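Local coordinates for ferritin light chain (PDB 1Z6O), which stores iron as the light chain of a secreted insect ferritin, probably easing nucleation of the ferrihydrite core inside a shell of light and heavy chains, at residues D2-Y5 with N6-L10; A45-H48 with L49-S52; I91-V94 with T95-G98. All coordinates share one frame; numbering follows the deposited sequence.

Contact 1: residues D2-Y5 with N6-L10; sequences DTCY and NDVAL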
# COMPACT_ATOMS: atom_id res chain seq x y z
N ASP A 2 -57.07 3.99 33.51
CA ASP A 2 -56.93 4.95 32.44
C ASP A 2 -55.71 4.60 31.59
O ASP A 2 -54.64 4.30 32.12
CB ASP A 2 -56.77 6.36 32.99
CG ASP A 2 -58.06 6.90 33.59
OD1 ASP A 2 -59.08 6.93 32.87
OD2 ASP A 2 -58.04 7.29 34.78
N THR A 3 -55.88 4.63 30.27
CA THR A 3 -54.78 4.34 29.37
C THR A 3 -54.77 5.42 28.30
O THR A 3 -55.76 6.14 28.12
CB THR A 3 -54.93 2.99 28.68
OG1 THR A 3 -56.11 3.00 27.87
CG2 THR A 3 -55.02 1.85 29.70
N CYS A 4 -53.66 5.54 27.59
CA CYS A 4 -53.57 6.52 26.53
C CYS A 4 -54.56 6.13 25.42
O CYS A 4 -55.24 6.98 24.85
CB CYS A 4 -52.12 6.59 26.02
SG CYS A 4 -51.91 7.56 24.50
N TYR A 5 -54.65 4.83 25.14
CA TYR A 5 -55.56 4.36 24.09
C TYR A 5 -57.01 4.73 24.41
O TYR A 5 -57.76 5.18 23.54
CB TYR A 5 -55.45 2.84 23.95
CG TYR A 5 -56.20 2.27 22.77
CD1 TYR A 5 -55.73 2.45 21.48
CD2 TYR A 5 -57.36 1.50 22.96
CE1 TYR A 5 -56.37 1.87 20.39
CE2 TYR A 5 -58.01 0.92 21.87
CZ TYR A 5 -57.51 1.10 20.58
OH TYR A 5 -58.11 0.52 19.49
N ASN A 6 -57.42 4.53 25.66
CA ASN A 6 -58.79 4.88 26.04
C ASN A 6 -59.01 6.39 25.95
O ASN A 6 -60.09 6.84 25.57
CB ASN A 6 -59.11 4.39 27.45
CG ASN A 6 -60.56 4.62 27.82
OD1 ASN A 6 -61.47 4.16 27.12
ND2 ASN A 6 -60.80 5.36 28.91
N ASP A 7 -58.00 7.19 26.31
CA ASP A 7 -58.14 8.65 26.21
C ASP A 7 -58.36 9.03 24.74
O ASP A 7 -59.17 9.91 24.43
CB ASP A 7 -56.89 9.37 26.71
CG ASP A 7 -56.79 9.41 28.23
OD1 ASP A 7 -55.73 9.84 28.73
OD2 ASP A 7 -57.77 9.02 28.91
N VAL A 8 -57.63 8.38 23.84
CA VAL A 8 -57.78 8.67 22.42
C VAL A 8 -59.19 8.30 21.93
O VAL A 8 -59.82 9.08 21.22
CB VAL A 8 -56.72 7.92 21.58
CG1 VAL A 8 -57.07 8.03 20.09
CG2 VAL A 8 -55.34 8.54 21.82
N ALA A 9 -59.66 7.12 22.31
CA ALA A 9 -60.99 6.66 21.90
C ALA A 9 -62.06 7.66 22.35
O ALA A 9 -62.96 8.00 21.59
CB ALA A 9 -61.28 5.28 22.50
N LEU A 10 -61.95 8.14 23.58
CA LEU A 10 -62.91 9.10 24.11
C LEU A 10 -62.81 10.46 23.41
O LEU A 10 -63.80 10.96 22.89
CB LEU A 10 -62.70 9.29 25.62
CG LEU A 10 -63.01 8.06 26.49
CD1 LEU A 10 -62.63 8.34 27.94
CD2 LEU A 10 -64.49 7.73 26.38
O HOH W 1 -58.33 6.63 29.93
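Thr-3 and Asn-6 meet where the chain enters helix 4-11. The Thr-3 hydroxyl sits between its own backbone N and carbonyl carbon (chi1 63°), a torsion that places OG1 within reach of Asn-6 N, from which it accepts at 3.0 Å. The two side chains cross at about a right angle, with OG1 3.3 Å from Asn-6 CB.

That hydroxyl makes Thr-3 the N-cap, its side chain standing in for the carbonyl that the first turn lacks. Backbone bonds carry the helix on from there: Asp-7 N to Thr-3 O, Val-8 N to Cys-4 O and Ala-9 N to Tyr-5 O.

A water bridges the polar side chains. It accepts from Asn-6 ND2 at 3.0 Å and can donate to Asp-7 OD2 at 2.7 Å and to Asp-2 OD1 at 3.0 Å, though it has more acceptors within reach than protons to give. Arg-23 forms a salt bridge with Asp-7 and a long, weak ion pair with Asp-2.

Apolar packing is slight: Cys-4 SG, in its disulfide with Cys-24, lies 4.5 Å from Val-8 CG2. Asp-131 of a neighbouring light chain accepts from the backbone N of both Cys-4 and Tyr-5.

Contact 2: residues A45-H48 with L49-S52; sequences AKLH and LERS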
# COMPACT_ATOMS: atom_id res chain seq x y z
N ALA A 45 -30.13 17.32 40.35
CA ALA A 45 -29.59 18.07 39.21
C ALA A 45 -29.14 19.44 39.75
O ALA A 45 -28.10 19.96 39.36
CB ALA A 45 -30.67 18.27 38.14
N LYS A 46 -29.94 20.01 40.63
CA LYS A 46 -29.64 21.31 41.21
C LYS A 46 -28.35 21.27 42.04
O LYS A 46 -27.55 22.21 42.01
CB LYS A 46 -30.81 21.76 42.08
CG LYS A 46 -30.60 23.08 42.81
CD LYS A 46 -31.82 23.39 43.67
CE LYS A 46 -31.52 24.47 44.69
NZ LYS A 46 -32.72 24.76 45.52
N LEU A 47 -28.15 20.19 42.78
CA LEU A 47 -26.92 20.06 43.59
C LEU A 47 -25.70 19.98 42.66
O LEU A 47 -24.67 20.61 42.92
CB LEU A 47 -26.99 18.81 44.48
CG LEU A 47 -25.77 18.52 45.37
CD1 LEU A 47 -25.49 19.70 46.31
CD2 LEU A 47 -26.05 17.24 46.19
N HIS A 48 -25.80 19.21 41.57
CA HIS A 48 -24.67 19.11 40.65
C HIS A 48 -24.41 20.47 40.00
O HIS A 48 -23.26 20.84 39.78
CB HIS A 48 -24.93 18.08 39.54
CG HIS A 48 -24.66 16.67 39.96
ND1 HIS A 48 -25.60 15.90 40.63
CD2 HIS A 48 -23.56 15.89 39.82
CE1 HIS A 48 -25.08 14.70 40.88
NE2 HIS A 48 -23.85 14.67 40.40
N LEU A 49 -25.47 21.20 39.68
CA LEU A 49 -25.31 22.50 39.04
C LEU A 49 -24.54 23.46 39.96
O LEU A 49 -23.59 24.12 39.54
CB LEU A 49 -26.69 23.08 38.70
CG LEU A 49 -26.74 24.49 38.11
CD1 LEU A 49 -25.89 24.56 36.83
CD2 LEU A 49 -28.20 24.85 37.81
N GLU A 50 -24.96 23.52 41.22
CA GLU A 50 -24.31 24.38 42.19
C GLU A 50 -22.86 23.96 42.40
O GLU A 50 -21.96 24.80 42.42
CB GLU A 50 -25.06 24.33 43.54
CG GLU A 50 -26.49 24.85 43.41
CD GLU A 50 -27.36 24.56 44.64
OE1 GLU A 50 -27.06 23.61 45.40
OE2 GLU A 50 -28.37 25.29 44.82
N ARG A 51 -22.63 22.66 42.55
CA ARG A 51 -21.25 22.21 42.75
C ARG A 51 -20.39 22.45 41.52
O ARG A 51 -19.19 22.71 41.67
CB ARG A 51 -21.20 20.72 43.14
CG ARG A 51 -21.74 20.42 44.52
CD ARG A 51 -21.02 21.23 45.61
NE ARG A 51 -21.53 20.87 46.93
CZ ARG A 51 -21.58 21.69 47.97
NH1 ARG A 51 -21.15 22.94 47.86
NH2 ARG A 51 -22.08 21.27 49.13
N SER A 52 -20.96 22.36 40.31
CA SER A 52 -20.13 22.58 39.13
C SER A 52 -19.52 23.98 39.19
O SER A 52 -18.34 24.16 38.89
CB SER A 52 -20.90 22.40 37.80
OG SER A 52 -21.84 23.44 37.57
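Lys-46 lays its aliphatic chain across the carboxylate of Glu-50, one turn further along helix 37-61. The methylenes do the touching: Lys-46 CE is 3.3 Å from Glu-50 OE2, and Lys-46 CG comes within 3.7 Å of the same oxygen. Lys-46 NZ runs on past it and ends 4.4 Å from Glu-50 OE2, beyond salt-bridge range, so the opposite charges probably attract only at a distance. Glu-50 has CG anti to its carbonyl carbon (chi1 -62°), which turns the chain back along the helix and brings Glu-50 CG to 3.2 Å from Lys-46 O. With an alanine here, the lysine methylenes would probably lose the carboxylate they lie against, and the ammonium would be left without this nearby opposite charge.

The backbone beneath is regular, with four successive i to i+4 bonds from Leu-49 N to Ala-45 O through Ser-52 N to His-48 O. This helix belongs to the four-helix bundle of the ferritin fold, and its faces are put to different uses. His-48 turns to the bundle interior, where its ring meets Tyr-44 edge-to-face and ND1 bonds to Tyr-44 O, while Leu-49 packs on Leu-37 of a ferritin heavy chain.

Leu-47 and Arg-51 make the other side-chain pair, and their chains slant across one another. Leu-47 CD1 approaches Arg-51 NE at 4.2 Å, a loose van der Waals touch between a methyl and the guanidinium, met obliquely. Arg-51 CG, anti to the carbonyl carbon (chi1 -69°), lies 3.3 Å from Leu-47 O; a bend at chi2 then redirects the chain, and its far end forms salt bridges to Glu-135 and Asp-54. Ser-52 OG donates to Leu-49 O at 2.7 Å, returning the hydroxyl to the backbone of its own helix.

Contact 3: residues I91-V94 with T95-G98; sequences IKHV and TKRG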
# COMPACT_ATOMS: atom_id res chain seq x y z
N ILE A 91 -31.27 16.31 34.10
CA ILE A 91 -32.42 17.05 33.57
C ILE A 91 -33.07 16.22 32.45
O ILE A 91 -34.29 16.10 32.38
CB ILE A 91 -32.00 18.43 33.01
CG1 ILE A 91 -31.65 19.37 34.18
CG2 ILE A 91 -33.13 19.03 32.14
CD1 ILE A 91 -30.96 20.67 33.73
N LYS A 92 -32.25 15.65 31.58
CA LYS A 92 -32.78 14.82 30.50
C LYS A 92 -33.46 13.56 31.04
O LYS A 92 -34.45 13.10 30.48
CB LYS A 92 -31.68 14.44 29.51
CG LYS A 92 -31.21 15.64 28.65
CD LYS A 92 -30.06 15.24 27.73
CE LYS A 92 -29.69 16.40 26.79
NZ LYS A 92 -28.50 16.06 25.95
N HIS A 93 -32.94 13.00 32.13
CA HIS A 93 -33.56 11.80 32.69
C HIS A 93 -34.92 12.13 33.31
O HIS A 93 -35.89 11.36 33.18
CB HIS A 93 -32.67 11.14 33.76
CG HIS A 93 -33.00 9.70 33.98
ND1 HIS A 93 -32.43 8.69 33.22
CD2 HIS A 93 -33.89 9.10 34.79
CE1 HIS A 93 -32.97 7.53 33.56
NE2 HIS A 93 -33.86 7.75 34.51
N VAL A 94 -34.99 13.26 33.99
CA VAL A 94 -36.24 13.73 34.61
C VAL A 94 -37.33 13.84 33.51
O VAL A 94 -38.47 13.38 33.70
CB VAL A 94 -36.02 15.14 35.27
CG1 VAL A 94 -37.36 15.85 35.53
CG2 VAL A 94 -35.24 14.97 36.58
N THR A 95 -36.98 14.43 32.37
CA THR A 95 -37.96 14.57 31.30
C THR A 95 -38.21 13.26 30.57
O THR A 95 -39.31 13.02 30.06
CB THR A 95 -37.56 15.66 30.28
OG1 THR A 95 -36.28 15.35 29.71
CG2 THR A 95 -37.50 17.02 30.97
N LYS A 96 -37.20 12.40 30.50
CA LYS A 96 -37.39 11.09 29.86
C LYS A 96 -38.48 10.31 30.60
O LYS A 96 -39.28 9.61 29.98
CB LYS A 96 -36.08 10.28 29.90
CG LYS A 96 -36.27 8.85 29.36
CD LYS A 96 -34.95 8.16 29.02
CE LYS A 96 -34.11 7.89 30.24
NZ LYS A 96 -32.83 7.21 29.88
N ARG A 97 -38.52 10.45 31.93
CA ARG A 97 -39.51 9.75 32.74
C ARG A 97 -40.86 10.48 32.84
O ARG A 97 -41.70 10.13 33.67
CB ARG A 97 -38.94 9.45 34.15
CG ARG A 97 -37.75 8.45 34.15
CD ARG A 97 -38.15 7.08 33.55
NE ARG A 97 -39.32 6.51 34.22
CZ ARG A 97 -39.30 5.86 35.38
NH1 ARG A 97 -38.15 5.67 36.03
NH2 ARG A 97 -40.43 5.42 35.90
N GLY A 98 -41.05 11.50 32.01
CA GLY A 98 -42.33 12.19 31.98
C GLY A 98 -42.58 13.30 32.97
O GLY A 98 -43.70 13.76 33.12
O HOH W 2 -30.66 8.62 31.27
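With CG anti to the backbone N (chi1 -159°), the His-93 ring is brought beside Lys-96 and Arg-97 on helix 70-96. Lys-96 starts out the same way but bends at chi3 (67°), which folds its end close to the imidazole. Lys-96 CE then lies 3.5 Å from His-93 ND1 and equally near CE1, approaching the ring obliquely. A water completes the pair: it sits at the ring edge, in the plane, 2.6 Å from His-93 ND1, and accepts from Lys-96 NZ at 2.9 Å. Lys-96 NZ also forms a salt bridge to Glu-173 of a neighbouring light chain.

Arg-97 runs alongside His-93, pointing the same way, with the ring and guanidinium planes 82° apart. They touch through Arg-97 CG, 4.0 Å from His-93 CD2. The polar ends converge on one acceptor, since His-93 NE2 hydrogen-bonds to Glu-158 and Arg-97 NH1 forms a salt bridge to the same carboxylate.

Thr-95 serves the backbone. Its OG1 donates to Lys-92 O at 3.0 Å from above the carbonyl plane, and Lys-96 N reaches that oxygen from the same face at 2.8 Å, so two donors grip it. The helix then ends in a Schellman motif: Gly-98, at positive phi, is the C' residue, Gly-98 N bonds to Thr-95 O at 3.0 Å, and Asp-99 N turns back to Val-94 O. At these angles a side chain on Gly-98 would press against the preceding carbonyl O.

Lys-96 and Arg-97 thus gather at a helix C-terminus, where the helix dipole is likely to favour them, and the acidic partners from helix 157-190 and from the neighbouring subunit probably balance their charge while tying the helix end to both.

Overall arrangement
The three contacts come in series along the chain. Contact 1 lies at the start of helix 4-11, contact 2 in the middle of helix 37-61, and contact 3 at the end of helix 70-96. Contacts 2 and 3 belong to successive helices of the ferritin-like bundle; their centres are about 16 Å apart and they touch where Ala-45 CB meets Ile-91 CG1 at 4.2 Å. Contact 1 stands apart, its centre about 23 Å from that of contact 3 and about 39 Å from that of contact 2. It shares with contact 3 a neighbouring light chain, whereas contacts 2 and 3 pack on heavy chain, so all three probably help hold the 24-chain shell together.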